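Long-range contacts in hyaluronidase (PDB 5DIY), which probably acts as a family 84 hexosaminidase that removes O-linked N-acetylglucosamine from proteins: residues C[136-146]-C[176-185]; C[303-311]-C[369-379]. All coordinates share one frame; numbering follows the deposited sequence.

Contact 1: C[136-146]-C[176-185]; sequences NLAEAQADFLT and YLRILGQRLP
Leu137 sets CD1 against the ring of Tyr176, 3.9 Å from CE2. One residue on, Ala138 CB sits in the groove between Tyr176, Ile179 and Leu180, 3.6 Å from Ile179 CG2; the axes of the two helical segments approach to 8.7 Å, crossing at -25°. Glu139 stacks its carboxylate on one face of the Arg183 guanidinium, the planes 12° apart, with OE1 3.4 Å from NH2: a salt bridge of charge alone, since no N-H points at the oxygen, while OE2 accepts from Ser135 N. Gln141, extended beyond CG, presents OE1 at the edge of the Tyr176 ring and takes a 2.6 Å hydrogen bond from its OH, in the carbonyl plane and on a lone pair. Thr166 fixes both partners, its OG1 bonding Gln141 NE2 and its N bonding Tyr176 OH. Ala142 CB rests on Arg183 CB, and Leu145 CD1 meets Leu184 CD2 at 3.7 Å. Thr146, whose OG1 stands beside its own backbone N (chi1 -59°), hydrogen-bonds Ala142 O and touches Pro185 CD at 3.3 Å. Leu145, Leu180 and Leu184 rest on Met163 of the intervening strand 160-164; such near-parallel neighbouring helices outside the strands form the outer layer of a TIM barrel.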
loop_
_atom_site.group_PDB
_atom_site.type_symbol
_atom_site.label_atom_id
_atom_site.label_comp_id
_atom_site.label_asym_id
_atom_site.label_seq_id
_atom_site.Cartn_x
_atom_site.Cartn_y
_atom_site.Cartn_z
ATOM N N ASN C 136 15.409 20.543 21.713
ATOM C CA ASN C 136 14.980 19.300 21.053
ATOM C C ASN C 136 14.541 19.503 19.590
ATOM O O ASN C 136 14.470 20.636 19.102
ATOM C CB ASN C 136 13.882 18.609 21.886
ATOM C CG ASN C 136 12.784 19.561 22.326
ATOM O OD1 ASN C 136 12.618 19.829 23.511
ATOM N ND2 ASN C 136 12.028 20.066 21.379
ATOM N N LEU C 137 14.271 18.387 18.912
ATOM C CA LEU C 137 13.914 18.350 17.483
ATOM C C LEU C 137 12.707 19.222 17.162
ATOM O O LEU C 137 12.731 20.004 16.218
ATOM C CB LEU C 137 13.602 16.902 17.042
ATOM C CG LEU C 137 14.100 16.344 15.701
ATOM C CD1 LEU C 137 13.108 15.312 15.182
ATOM C CD2 LEU C 137 14.369 17.395 14.639
ATOM N N ALA C 138 11.650 19.062 17.953
ATOM C CA ALA C 138 10.399 19.811 17.769
ATOM C C ALA C 138 10.594 21.325 17.771
ATOM O O ALA C 138 9.954 22.028 16.998
ATOM C CB ALA C 138 9.373 19.408 18.824
ATOM N N GLU C 139 11.503 21.816 18.616
ATOM C CA GLU C 139 11.784 23.254 18.731
ATOM C C GLU C 139 12.543 23.751 17.510
ATOM O O GLU C 139 12.241 24.823 16.976
ATOM C CB GLU C 139 12.590 23.573 20.003
ATOM C CG GLU C 139 11.736 23.855 21.233
ATOM C CD GLU C 139 12.556 24.087 22.503
ATOM O OE1 GLU C 139 11.977 23.950 23.601
ATOM O OE2 GLU C 139 13.767 24.405 22.416
ATOM N N ALA C 140 13.537 22.975 17.083
ATOM C CA ALA C 140 14.342 23.318 15.913
ATOM C C ALA C 140 13.452 23.401 14.676
ATOM O O ALA C 140 13.461 24.405 13.969
ATOM C CB ALA C 140 15.443 22.290 15.704
ATOM N N GLN C 141 12.670 22.344 14.455
ATOM C CA GLN C 141 11.738 22.259 13.326
ATOM C C GLN C 141 10.700 23.380 13.325
ATOM O O GLN C 141 10.454 23.999 12.286
ATOM C CB GLN C 141 11.024 20.902 13.330
ATOM C CG GLN C 141 11.937 19.751 12.947
ATOM C CD GLN C 141 11.282 18.390 13.073
ATOM O OE1 GLN C 141 10.199 18.252 13.636
ATOM N NE2 GLN C 141 11.940 17.374 12.532
ATOM N N ALA C 142 10.092 23.630 14.484
ATOM C CA ALA C 142 9.086 24.687 14.613
ATOM C C ALA C 142 9.667 26.057 14.252
ATOM O O ALA C 142 9.040 26.822 13.518
ATOM C CB ALA C 142 8.501 24.709 16.020
ATOM N N ASP C 143 10.868 26.343 14.758
ATOM C CA ASP C 143 11.562 27.602 14.469
ATOM C C ASP C 143 11.967 27.715 13.000
ATOM O O ASP C 143 11.839 28.783 12.394
ATOM C CB ASP C 143 12.799 27.765 15.364
ATOM C CG ASP C 143 13.600 29.013 15.027
ATOM O OD1 ASP C 143 12.985 30.095 14.907
ATOM O OD2 ASP C 143 14.832 28.909 14.851
ATOM N N PHE C 144 12.462 26.620 12.431
ATOM C CA PHE C 144 12.797 26.596 11.010
ATOM C C PHE C 144 11.565 26.863 10.144
ATOM O O PHE C 144 11.599 27.713 9.253
ATOM C CB PHE C 144 13.424 25.260 10.622
ATOM C CG PHE C 144 13.885 25.208 9.197
ATOM C CD1 PHE C 144 15.053 25.841 8.817
ATOM C CD2 PHE C 144 13.148 24.532 8.230
ATOM C CE1 PHE C 144 15.494 25.801 7.502
ATOM C CE2 PHE C 144 13.579 24.484 6.914
ATOM C CZ PHE C 144 14.754 25.120 6.549
ATOM N N LEU C 145 10.484 26.139 10.414
ATOM C CA LEU C 145 9.265 26.262 9.605
ATOM C C LEU C 145 8.613 27.633 9.750
ATOM O O LEU C 145 8.114 28.186 8.764
ATOM C CB LEU C 145 8.270 25.143 9.935
ATOM C CG LEU C 145 8.733 23.744 9.501
ATOM C CD1 LEU C 145 7.893 22.678 10.183
ATOM C CD2 LEU C 145 8.693 23.590 7.985
ATOM N N THR C 146 8.630 28.177 10.970
ATOM C CA THR C 146 8.172 29.550 11.223
ATOM C C THR C 146 8.931 30.547 10.355
ATOM O O THR C 146 8.314 31.384 9.688
ATOM C CB THR C 146 8.344 29.943 12.708
ATOM O OG1 THR C 146 7.603 29.035 13.533
ATOM C CG2 THR C 146 7.858 31.398 12.970
ATOM N N TYR C 176 6.992 15.636 21.809
ATOM C CA TYR C 176 7.340 16.216 20.512
ATOM C C TYR C 176 6.111 16.830 19.796
ATOM O O TYR C 176 6.163 17.972 19.341
ATOM C CB TYR C 176 8.025 15.141 19.640
ATOM C CG TYR C 176 8.164 15.493 18.178
ATOM C CD1 TYR C 176 7.098 15.295 17.298
ATOM C CD2 TYR C 176 9.357 16.000 17.662
ATOM C CE1 TYR C 176 7.209 15.615 15.959
ATOM C CE2 TYR C 176 9.477 16.316 16.315
ATOM C CZ TYR C 176 8.393 16.124 15.470
ATOM O OH TYR C 176 8.475 16.434 14.134
ATOM N N LEU C 177 5.022 16.068 19.709
ATOM C CA LEU C 177 3.785 16.525 19.054
ATOM C C LEU C 177 3.119 17.702 19.777
ATOM O O LEU C 177 2.579 18.608 19.130
ATOM C CB LEU C 177 2.779 15.380 18.945
ATOM C CG LEU C 177 3.174 14.232 18.015
ATOM C CD1 LEU C 177 2.251 13.041 18.221
ATOM C CD2 LEU C 177 3.167 14.693 16.560
ATOM N N ARG C 178 3.146 17.671 21.110
ATOM C CA ARG C 178 2.615 18.771 21.933
ATOM C C ARG C 178 3.439 20.053 21.771
ATOM O O ARG C 178 2.874 21.146 21.687
ATOM C CB ARG C 178 2.533 18.358 23.408
ATOM C CG ARG C 178 1.254 17.601 23.781
ATOM C CD ARG C 178 1.496 16.468 24.781
ATOM N NE ARG C 178 2.462 16.833 25.824
ATOM C CZ ARG C 178 3.193 15.979 26.549
ATOM N NH1 ARG C 178 3.093 14.656 26.399
ATOM N NH2 ARG C 178 4.043 16.462 27.450
ATOM N N ILE C 179 4.762 19.919 21.705
ATOM C CA ILE C 179 5.649 21.058 21.448
ATOM C C ILE C 179 5.377 21.628 20.058
ATOM O O ILE C 179 5.327 22.843 19.879
ATOM C CB ILE C 179 7.148 20.680 21.565
ATOM C CG1 ILE C 179 7.505 20.280 23.004
ATOM C CG2 ILE C 179 8.043 21.838 21.123
ATOM C CD1 ILE C 179 8.743 19.408 23.104
ATOM N N LEU C 180 5.201 20.742 19.082
ATOM C CA LEU C 180 4.963 21.157 17.698
ATOM C C LEU C 180 3.629 21.910 17.561
ATOM O O LEU C 180 3.554 22.922 16.865
ATOM C CB LEU C 180 4.994 19.937 16.759
ATOM C CG LEU C 180 5.681 20.055 15.404
ATOM C CD1 LEU C 180 7.165 20.378 15.540
ATOM C CD2 LEU C 180 5.484 18.747 14.651
ATOM N N GLY C 181 2.585 21.422 18.229
ATOM C CA GLY C 181 1.278 22.081 18.188
ATOM C C GLY C 181 1.291 23.467 18.809
ATOM O O GLY C 181 0.604 24.371 18.333
ATOM N N GLN C 182 2.086 23.624 19.868
ATOM C CA GLN C 182 2.268 24.906 20.555
ATOM C C GLN C 182 3.076 25.910 19.722
ATOM O O GLN C 182 2.704 27.079 19.630
ATOM C CB GLN C 182 2.952 24.660 21.917
ATOM C CG GLN C 182 3.096 25.873 22.836
ATOM C CD GLN C 182 1.763 26.495 23.228
ATOM O OE1 GLN C 182 0.770 25.798 23.425
ATOM N NE2 GLN C 182 1.740 27.817 23.338
ATOM N N ARG C 183 4.165 25.450 19.104
ATOM C CA ARG C 183 5.151 26.346 18.468
ATOM C C ARG C 183 5.010 26.557 16.962
ATOM O O ARG C 183 5.525 27.550 16.445
ATOM C CB ARG C 183 6.564 25.857 18.776
ATOM C CG ARG C 183 6.849 25.779 20.268
ATOM C CD ARG C 183 8.300 26.064 20.592
ATOM N NE ARG C 183 8.521 26.056 22.039
ATOM C CZ ARG C 183 9.602 26.534 22.658
ATOM N NH1 ARG C 183 10.611 27.079 21.975
ATOM N NH2 ARG C 183 9.674 26.467 23.985
ATOM N N LEU C 184 4.349 25.642 16.251
ATOM C CA LEU C 184 4.044 25.871 14.831
ATOM C C LEU C 184 2.894 26.860 14.691
ATOM O O LEU C 184 1.851 26.646 15.289
ATOM C CB LEU C 184 3.641 24.577 14.102
ATOM C CG LEU C 184 4.725 23.599 13.662
ATOM C CD1 LEU C 184 4.067 22.377 13.043
ATOM C CD2 LEU C 184 5.684 24.238 12.668
ATOM N N PRO C 185 3.063 27.921 13.873
ATOM C CA PRO C 185 1.915 28.766 13.508
ATOM C C PRO C 185 0.726 27.924 13.032
ATOM O O PRO C 185 0.923 26.950 12.296
ATOM C CB PRO C 185 2.460 29.631 12.366
ATOM C CG PRO C 185 3.926 29.707 12.619
ATOM C CD PRO C 185 4.323 28.423 13.293
#

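Contact 2: C[303-311]-C[369-379]; sequences AMEKFYQSN and FWEIRPWLEEY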
loop_
_atom_site.group_PDB
_atom_site.type_symbol
_atom_site.label_atom_id
_atom_site.label_comp_id
_atom_site.label_asym_id
_atom_site.label_seq_id
_atom_site.Cartn_x
_atom_site.Cartn_y
_atom_site.Cartn_z
ATOM N N ALA C 303 -14.791 -12.163 -12.486
ATOM C CA ALA C 303 -13.393 -12.598 -12.487
ATOM C C ALA C 303 -12.503 -11.765 -11.550
ATOM O O ALA C 303 -11.612 -12.305 -10.881
ATOM C CB ALA C 303 -12.833 -12.564 -13.890
ATOM N N MET C 304 -12.735 -10.456 -11.508
ATOM C CA MET C 304 -11.991 -9.589 -10.589
ATOM C C MET C 304 -12.364 -9.887 -9.140
ATOM O O MET C 304 -11.481 -10.016 -8.301
ATOM C CB MET C 304 -12.193 -8.099 -10.917
ATOM C CG MET C 304 -11.375 -7.614 -12.113
ATOM S SD MET C 304 -9.594 -7.827 -11.940
ATOM C CE MET C 304 -9.255 -6.755 -10.545
ATOM N N GLU C 305 -13.660 -10.014 -8.861
ATOM C CA GLU C 305 -14.139 -10.441 -7.541
ATOM C C GLU C 305 -13.375 -11.682 -7.064
ATOM O O GLU C 305 -12.831 -11.700 -5.958
ATOM C CB GLU C 305 -15.646 -10.736 -7.572
ATOM C CG GLU C 305 -16.547 -9.506 -7.619
ATOM C CD GLU C 305 -16.821 -8.881 -6.253
ATOM O OE1 GLU C 305 -16.129 -9.200 -5.259
ATOM O OE2 GLU C 305 -17.747 -8.050 -6.161
ATOM N N LYS C 306 -13.302 -12.697 -7.922
ATOM C CA LYS C 306 -12.636 -13.955 -7.574
ATOM C C LYS C 306 -11.134 -13.799 -7.358
ATOM O O LYS C 306 -10.588 -14.340 -6.408
ATOM C CB LYS C 306 -12.875 -15.021 -8.654
ATOM C CG LYS C 306 -12.514 -16.425 -8.209
ATOM C CD LYS C 306 -13.562 -16.943 -7.233
ATOM C CE LYS C 306 -13.041 -18.068 -6.385
ATOM N NZ LYS C 306 -13.986 -18.347 -5.270
ATOM N N PHE C 307 -10.481 -13.079 -8.264
ATOM C CA PHE C 307 -9.048 -12.853 -8.191
ATOM C C PHE C 307 -8.690 -12.028 -6.945
ATOM O O PHE C 307 -7.644 -12.264 -6.326
ATOM C CB PHE C 307 -8.569 -12.160 -9.474
ATOM C CG PHE C 307 -7.103 -11.840 -9.488
ATOM C CD1 PHE C 307 -6.156 -12.859 -9.547
ATOM C CD2 PHE C 307 -6.665 -10.515 -9.469
ATOM C CE1 PHE C 307 -4.803 -12.570 -9.567
ATOM C CE2 PHE C 307 -5.307 -10.219 -9.497
ATOM C CZ PHE C 307 -4.375 -11.245 -9.541
ATOM N N TYR C 308 -9.563 -11.082 -6.578
ATOM C CA TYR C 308 -9.341 -10.241 -5.396
ATOM C C TYR C 308 -9.332 -11.051 -4.091
ATOM O O TYR C 308 -8.626 -10.679 -3.156
ATOM C CB TYR C 308 -10.329 -9.058 -5.300
ATOM C CG TYR C 308 -10.156 -8.302 -3.995
ATOM C CD1 TYR C 308 -8.915 -7.747 -3.655
ATOM C CD2 TYR C 308 -11.194 -8.211 -3.062
ATOM C CE1 TYR C 308 -8.714 -7.107 -2.438
ATOM C CE2 TYR C 308 -11.003 -7.561 -1.842
ATOM C CZ TYR C 308 -9.761 -7.011 -1.537
ATOM O OH TYR C 308 -9.550 -6.374 -0.342
ATOM N N GLN C 309 -10.060 -12.167 -4.037
ATOM C CA GLN C 309 -10.033 -13.039 -2.848
ATOM C C GLN C 309 -8.631 -13.561 -2.477
ATOM O O GLN C 309 -8.375 -13.830 -1.310
ATOM C CB GLN C 309 -10.981 -14.221 -3.019
ATOM C CG GLN C 309 -12.453 -13.856 -3.019
ATOM C CD GLN C 309 -13.349 -15.054 -3.272
ATOM O OE1 GLN C 309 -12.905 -16.090 -3.776
ATOM N NE2 GLN C 309 -14.622 -14.923 -2.913
ATOM N N SER C 310 -7.744 -13.684 -3.465
ATOM C CA SER C 310 -6.343 -14.072 -3.258
ATOM C C SER C 310 -5.367 -12.875 -3.139
ATOM O O SER C 310 -4.158 -13.080 -2.960
ATOM C CB SER C 310 -5.898 -15.017 -4.395
ATOM O OG SER C 310 -6.491 -16.304 -4.265
ATOM N N ASN C 311 -5.880 -11.642 -3.216
ATOM C CA ASN C 311 -5.068 -10.429 -3.072
ATOM C C ASN C 311 -5.612 -9.475 -2.008
ATOM O O ASN C 311 -5.579 -8.252 -2.183
ATOM C CB ASN C 311 -4.965 -9.716 -4.424
ATOM C CG ASN C 311 -4.227 -10.544 -5.455
ATOM O OD1 ASN C 311 -3.000 -10.617 -5.439
ATOM N ND2 ASN C 311 -4.972 -11.184 -6.347
ATOM N N PHE C 369 -3.714 -4.627 -16.570
ATOM C CA PHE C 369 -3.343 -6.060 -16.608
ATOM C C PHE C 369 -1.878 -6.328 -16.934
ATOM O O PHE C 369 -1.354 -7.373 -16.541
ATOM C CB PHE C 369 -4.292 -6.853 -17.510
ATOM C CG PHE C 369 -5.696 -6.870 -16.992
ATOM C CD1 PHE C 369 -6.010 -7.586 -15.840
ATOM C CD2 PHE C 369 -6.691 -6.118 -17.599
ATOM C CE1 PHE C 369 -7.298 -7.580 -15.324
ATOM C CE2 PHE C 369 -7.983 -6.113 -17.093
ATOM C CZ PHE C 369 -8.286 -6.844 -15.954
ATOM N N TRP C 370 -1.211 -5.386 -17.606
ATOM C CA TRP C 370 0.258 -5.400 -17.700
ATOM C C TRP C 370 0.916 -5.202 -16.324
ATOM O O TRP C 370 1.875 -5.890 -15.998
ATOM C CB TRP C 370 0.767 -4.329 -18.678
ATOM C CG TRP C 370 2.260 -4.328 -18.827
ATOM C CD1 TRP C 370 2.997 -5.077 -19.698
ATOM C CD2 TRP C 370 3.200 -3.553 -18.071
ATOM N NE1 TRP C 370 4.339 -4.819 -19.535
ATOM C CE2 TRP C 370 4.493 -3.887 -18.545
ATOM C CE3 TRP C 370 3.076 -2.609 -17.040
ATOM C CZ2 TRP C 370 5.662 -3.304 -18.023
ATOM C CZ3 TRP C 370 4.242 -2.028 -16.517
ATOM C CH2 TRP C 370 5.517 -2.382 -17.013
ATOM N N GLU C 371 0.407 -4.263 -15.528
ATOM C CA GLU C 371 0.988 -3.996 -14.197
ATOM C C GLU C 371 0.818 -5.166 -13.218
ATOM O O GLU C 371 1.753 -5.506 -12.495
ATOM C CB GLU C 371 0.426 -2.708 -13.584
ATOM C CG GLU C 371 1.056 -1.448 -14.153
ATOM C CD GLU C 371 0.480 -0.168 -13.587
ATOM O OE1 GLU C 371 -0.340 -0.224 -12.643
ATOM O OE2 GLU C 371 0.830 0.911 -14.113
ATOM N N ILE C 372 -0.355 -5.793 -13.221
ATOM C CA ILE C 372 -0.648 -6.893 -12.292
ATOM C C ILE C 372 -0.271 -8.294 -12.810
ATOM O O ILE C 372 -0.628 -9.284 -12.179
ATOM C CB ILE C 372 -2.129 -6.873 -11.820
ATOM C CG1 ILE C 372 -3.106 -7.314 -12.918
ATOM C CG2 ILE C 372 -2.501 -5.489 -11.304
ATOM C CD1 ILE C 372 -4.321 -8.025 -12.362
ATOM N N ARG C 373 0.457 -8.376 -13.928
ATOM C CA ARG C 373 0.791 -9.659 -14.556
ATOM C C ARG C 373 1.573 -10.627 -13.659
ATOM O O ARG C 373 1.291 -11.827 -13.683
ATOM C CB ARG C 373 1.545 -9.451 -15.879
ATOM C CG ARG C 373 1.686 -10.707 -16.730
ATOM C CD ARG C 373 2.756 -10.553 -17.798
ATOM N NE ARG C 373 2.292 -9.743 -18.922
ATOM C CZ ARG C 373 3.073 -9.202 -19.860
ATOM N NH1 ARG C 373 4.399 -9.349 -19.833
ATOM N NH2 ARG C 373 2.517 -8.490 -20.834
ATOM N N PRO C 374 2.556 -10.126 -12.873
ATOM C CA PRO C 374 3.275 -11.041 -11.974
ATOM C C PRO C 374 2.377 -11.770 -10.969
ATOM O O PRO C 374 2.658 -12.918 -10.618
ATOM C CB PRO C 374 4.258 -10.120 -11.245
ATOM C CG PRO C 374 4.468 -8.992 -12.189
ATOM C CD PRO C 374 3.135 -8.772 -12.831
ATOM N N TRP C 375 1.305 -11.107 -10.538
ATOM C CA TRP C 375 0.342 -11.704 -9.623
ATOM C C TRP C 375 -0.531 -12.714 -10.359
ATOM O O TRP C 375 -0.817 -13.774 -9.815
ATOM C CB TRP C 375 -0.502 -10.626 -8.927
ATOM C CG TRP C 375 0.277 -9.863 -7.892
ATOM C CD1 TRP C 375 0.387 -10.168 -6.566
ATOM C CD2 TRP C 375 1.072 -8.686 -8.097
ATOM N NE1 TRP C 375 1.190 -9.255 -5.931
ATOM C CE2 TRP C 375 1.628 -8.336 -6.848
ATOM C CE3 TRP C 375 1.357 -7.886 -9.211
ATOM C CZ2 TRP C 375 2.452 -7.215 -6.679
ATOM C CZ3 TRP C 375 2.185 -6.773 -9.044
ATOM C CH2 TRP C 375 2.722 -6.453 -7.787
ATOM N N LEU C 376 -0.935 -12.391 -11.590
ATOM C CA LEU C 376 -1.674 -13.338 -12.443
ATOM C C LEU C 376 -0.881 -14.613 -12.745
ATOM O O LEU C 376 -1.430 -15.709 -12.687
ATOM C CB LEU C 376 -2.099 -12.684 -13.763
ATOM C CG LEU C 376 -3.192 -11.613 -13.726
ATOM C CD1 LEU C 376 -3.278 -10.905 -15.073
ATOM C CD2 LEU C 376 -4.540 -12.215 -13.357
ATOM N N GLU C 377 0.404 -14.460 -13.058
ATOM C CA GLU C 377 1.272 -15.598 -13.368
ATOM C C GLU C 377 1.392 -16.566 -12.198
ATOM O O GLU C 377 1.205 -17.774 -12.364
ATOM C CB GLU C 377 2.670 -15.121 -13.786
ATOM C CG GLU C 377 2.724 -14.537 -15.195
ATOM C CD GLU C 377 4.077 -13.926 -15.549
ATOM O OE1 GLU C 377 4.994 -13.921 -14.703
ATOM O OE2 GLU C 377 4.226 -13.434 -16.689
ATOM N N GLU C 378 1.703 -16.033 -11.018
ATOM C CA GLU C 378 1.807 -16.859 -9.814
ATOM C C GLU C 378 0.448 -17.403 -9.339
ATOM O O GLU C 378 0.395 -18.495 -8.787
ATOM C CB GLU C 378 2.576 -16.130 -8.705
ATOM C CG GLU C 378 4.079 -16.305 -8.884
ATOM C CD GLU C 378 4.941 -15.331 -8.107
ATOM O OE1 GLU C 378 4.495 -14.762 -7.086
ATOM O OE2 GLU C 378 6.105 -15.155 -8.506
ATOM N N TYR C 379 -0.636 -16.665 -9.589
ATOM C CA TYR C 379 -1.999 -17.171 -9.359
ATOM C C TYR C 379 -2.275 -18.449 -10.166
ATOM O O TYR C 379 -2.756 -19.445 -9.613
ATOM C CB TYR C 379 -3.018 -16.093 -9.716
ATOM C CG TYR C 379 -4.467 -16.394 -9.401
ATOM C CD1 TYR C 379 -4.948 -16.286 -8.100
ATOM C CD2 TYR C 379 -5.375 -16.722 -10.412
ATOM C CE1 TYR C 379 -6.282 -16.516 -7.810
ATOM C CE2 TYR C 379 -6.713 -16.957 -10.126
ATOM C CZ TYR C 379 -7.163 -16.851 -8.826
ATOM O OH TYR C 379 -8.482 -17.088 -8.530
HETATM O O HOH W 1 -8.985 -16.527 -5.906
#
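In the mostly helical part that follows the barrel strands, the end of helix 301-308 and its turn pack on helices 367-371 and 373-398, which are separated by a break at Ile372, and the contact centres on the ring of Phe307. Its CG lies anti to the backbone N (chi1 178°), which carries the ring across to the other segment. Leu376 CD2 makes a CH-pi contact over one face, 4.1 Å from the ring centroid, while Asn311 ND2 lies over the centre of the opposite face. Ile372 CD1 comes in from the opposite direction to within 3.7 Å of Phe307 CE2, and Trp375 CB closes on the edge at CZ. The edge of Phe307 in turn meets the face of Tyr379 in a T-shaped stack, with planes at 80° and centroids 5.1 Å apart. The type I beta turn from Tyr308 to Asn311 folds the chain back, letting Asn311 ND2 hydrogen-bond Phe307 O at 2.9 Å, from above the carbonyl plane and on the face away from Ser310 N. Ser310 OG lies at the Tyr379 ring edge, 3.6 Å from CE1. One water links Tyr379 OH, at 2.7 Å, with Ser310 OG and Lys306 O, donating to the last. An alanine in place of Tyr379 would remove the ring and hydroxyl, and would probably leave the Phe307 edge without its aromatic partner and the water without one of its three hydrogen-bonding partners. At the far end, Met304 SD makes a Met-aromatic contact with the edge of Phe369, 4.1 Å from CE1.

From the N terminus the chain first builds four strands of the parallel eight-stranded barrel before reaching contact 1. That contact closes a loop of 29 residues, which holds the fifth strand, 160-164, and joins two successive helices on the outside of the barrel. Strands 189-192, 218-222 and 251-256 then complete the barrel, and helices lead on to contact 2. Its 57-residue loop, which holds helices 322-336 and 340-362, ties the end of helix 301-308 and its turn to helix 367-371 and the start of helix 373-398, in the helical part beyond the barrel. The two loops run in series, neither nesting nor crossing. The centres of contact 1 and contact 2 lie about 45 Å apart, on opposite sides of the chain's centre.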